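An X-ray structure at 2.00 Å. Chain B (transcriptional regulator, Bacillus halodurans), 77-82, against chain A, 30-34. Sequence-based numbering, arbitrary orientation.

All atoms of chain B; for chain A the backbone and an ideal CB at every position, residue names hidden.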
# COMPACT_ATOMS: atom_id res chain seq x y z
N TYR B 77 -9.45 -3.75 4.33
CA TYR B 77 -9.84 -2.34 4.31
C TYR B 77 -11.36 -2.25 4.45
O TYR B 77 -12.07 -3.23 4.20
CB TYR B 77 -9.46 -1.70 2.97
CG TYR B 77 -7.98 -1.69 2.64
CD1 TYR B 77 -7.17 -0.60 2.95
CD2 TYR B 77 -7.40 -2.78 2.00
CE1 TYR B 77 -5.81 -0.59 2.61
CE2 TYR B 77 -6.05 -2.79 1.66
CZ TYR B 77 -5.26 -1.70 1.96
OH TYR B 77 -3.94 -1.72 1.60
N LEU B 78 -11.86 -1.08 4.85
CA LEU B 78 -13.30 -0.86 4.96
C LEU B 78 -13.90 -0.63 3.58
O LEU B 78 -15.03 -1.02 3.32
CB LEU B 78 -13.61 0.37 5.81
CG LEU B 78 -13.89 0.23 7.30
CD1 LEU B 78 -14.50 1.54 7.80
CD2 LEU B 78 -14.84 -0.93 7.57
N THR B 79 -13.13 0.01 2.70
CA THR B 79 -13.57 0.32 1.34
C THR B 79 -13.90 -0.93 0.51
O THR B 79 -13.38 -2.01 0.77
CB THR B 79 -12.52 1.15 0.58
OG1 THR B 79 -11.23 0.56 0.74
CG2 THR B 79 -12.49 2.58 1.10
N TYR B 80 -14.76 -0.75 -0.49
CA TYR B 80 -15.17 -1.85 -1.35
C TYR B 80 -15.89 -2.89 -0.50
O TYR B 80 -15.68 -4.10 -0.65
CB TYR B 80 -13.96 -2.46 -2.06
CG TYR B 80 -13.47 -1.59 -3.19
CD1 TYR B 80 -14.16 -1.53 -4.40
CD2 TYR B 80 -12.34 -0.79 -3.04
CE1 TYR B 80 -13.74 -0.70 -5.43
CE2 TYR B 80 -11.91 0.06 -4.07
CZ TYR B 80 -12.62 0.09 -5.26
OH TYR B 80 -12.22 0.91 -6.29
N GLN B 81 -16.73 -2.40 0.40
CA GLN B 81 -17.50 -3.27 1.28
C GLN B 81 -16.60 -4.22 2.05
O GLN B 81 -16.82 -5.43 2.07
CB GLN B 81 -18.54 -4.04 0.46
CG GLN B 81 -19.51 -3.11 -0.28
CD GLN B 81 -20.52 -3.86 -1.13
OE1 GLN B 81 -21.25 -4.72 -0.64
NE2 GLN B 81 -20.56 -3.52 -2.42
N GLY B 82 -15.56 -3.67 2.68
CA GLY B 82 -14.65 -4.49 3.47
C GLY B 82 -13.79 -5.46 2.69
O GLY B 82 -13.51 -6.57 3.15
N UNK A 30 -20.53 4.15 -5.99
CA UNK A 30 -20.64 3.07 -6.96
C UNK A 30 -20.07 1.74 -6.47
O UNK A 30 -20.33 0.69 -7.05
CB UNK A 30 -19.93 3.48 -8.25
N UNK A 31 -19.29 1.78 -5.39
CA UNK A 31 -18.66 0.57 -4.87
C UNK A 31 -19.11 0.13 -3.49
O UNK A 31 -18.96 -1.04 -3.12
CB UNK A 31 -17.14 0.77 -4.84
N UNK A 32 -19.66 1.05 -2.71
CA UNK A 32 -20.09 0.72 -1.35
C UNK A 32 -21.56 0.32 -1.25
O UNK A 32 -22.32 0.42 -2.20
CB UNK A 32 -19.83 1.91 -0.43
N UNK A 33 -21.94 -0.15 -0.06
CA UNK A 33 -23.32 -0.56 0.17
C UNK A 33 -23.74 -0.12 1.57
O UNK A 33 -23.52 -0.82 2.55
CB UNK A 33 -23.48 -2.07 0.00
N UNK A 34 -24.32 1.07 1.65
CA UNK A 34 -24.78 1.57 2.93
C UNK A 34 -26.23 1.16 3.15
O UNK A 34 -27.08 1.37 2.28
CB UNK A 34 -24.63 3.09 3.01

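Position 30 lies outside the reach of this stretch of chain B. An ideal CB there has nothing of the other stretch within 5.5 Å, and the backbone (phi/psi -88/-14) is undemanding, so this contact sets almost no preference among side chains. The deposited residue is Lys A30, whose side chain makes no contact with the stretch.

Position 31 is placed quite differently. Its CA-to-CB bond points toward chain B, and the ideal CB sits 3.8 Å from CE1 of Tyr B80, so a side chain starting here begins beside the tyrosine ring. The ring offers carbon at its edge and no charge. A long aliphatic chain would suit, as would the methylenes of lysine, arginine, glutamine or methionine, with any polar end carried past the ring. Chain B also uses the backbone of this residue: the NE2 of Gln B81 donates to O of residue 31 at 3.0 Å with an angle of 164°, a bond that does not depend on the side chain. The residue is Arg A31. With chi1 and chi2 both m and chi3 t, it brings its CD to 3.3 Å from CE1 of Tyr B80, near the plane of the ring and at its edge. The same CE1 lies over one face of the guanidinium, so the contact is one of packing, with no hydrogen bond between the two side chains.

At position 32 the CA-to-CB bond points away from chain B, and the ideal CB is still 5.0 Å from CG of Gln B81. A small side chain would leave a space between the backbones. Across that space chain B presents the amide nitrogens of Tyr B80 and Gln B81, two neighbouring donors at a turn in which Gly B82 N bonds back to Leu B78 O. An acceptor on a side chain long enough to bend back is called for; glutamate could serve both amides, while glutamine or a shorter aspartate or asparagine might answer them less completely. The residue is Glu A32. Its chi1 and chi2, both m, fold the carboxylate back so that OE2 accepts from N of Tyr B80 at 2.7 Å and OE1 from N of Gln B81 at 2.9 Å. One carboxylate thus binds two successive amides. OE2 also approaches CA of Thr B79 at 3.4 Å.

Position 33 again directs its CA-to-CB bond toward chain B, and its ideal CB is 3.5 Å from OE1 of Gln B81. This acceptor invites a donor, so arginine, lysine, asparagine or glutamine are plausible, although a small residue would also fit. The residue is Arg A33, extended through chi1 and chi2 before turning at chi3 (m). Its NE donates to OE1 of Gln B81 at 2.9 Å, a weak bond because the angle is only 125°. The glutamine amide is thereby engaged at both its nitrogen and its oxygen.

Position 34 has left this stretch of chain B behind, and many residues would do; Tyr A34 makes no contact here.

Chain A (30-34) KRERY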
# COMPACT_ATOMS: atom_id res chain seq x y z
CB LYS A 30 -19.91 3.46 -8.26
CG LYS A 30 -20.44 4.72 -8.94
CD LYS A 30 -21.84 4.51 -9.51
CE LYS A 30 -22.33 5.74 -10.27
NZ LYS A 30 -22.44 6.95 -9.40
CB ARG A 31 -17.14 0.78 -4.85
CG ARG A 31 -16.52 1.06 -6.21
CD ARG A 31 -16.52 -0.17 -7.11
NE ARG A 31 -15.64 -0.01 -8.27
CZ ARG A 31 -15.28 -0.99 -9.09
NH1 ARG A 31 -15.73 -2.23 -8.88
NH2 ARG A 31 -14.47 -0.75 -10.11
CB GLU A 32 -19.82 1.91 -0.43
CG GLU A 32 -18.39 2.42 -0.47
CD GLU A 32 -17.36 1.36 -0.09
OE1 GLU A 32 -17.72 0.37 0.57
OE2 GLU A 32 -16.18 1.53 -0.45
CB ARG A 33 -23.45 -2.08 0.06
CG ARG A 33 -24.88 -2.59 0.19
CD ARG A 33 -24.92 -4.11 0.30
NE ARG A 33 -24.14 -4.75 -0.76
CZ ARG A 33 -24.40 -4.64 -2.06
NH1 ARG A 33 -25.42 -3.89 -2.47
NH2 ARG A 33 -23.63 -5.25 -2.95
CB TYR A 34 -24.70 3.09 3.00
CG TYR A 34 -25.31 3.64 4.28
CD1 TYR A 34 -24.65 3.51 5.51
CD2 TYR A 34 -26.55 4.27 4.26
CE1 TYR A 34 -25.22 4.00 6.69
CE2 TYR A 34 -27.13 4.76 5.44
CZ TYR A 34 -26.45 4.62 6.64
OH TYR A 34 -27.02 5.11 7.80
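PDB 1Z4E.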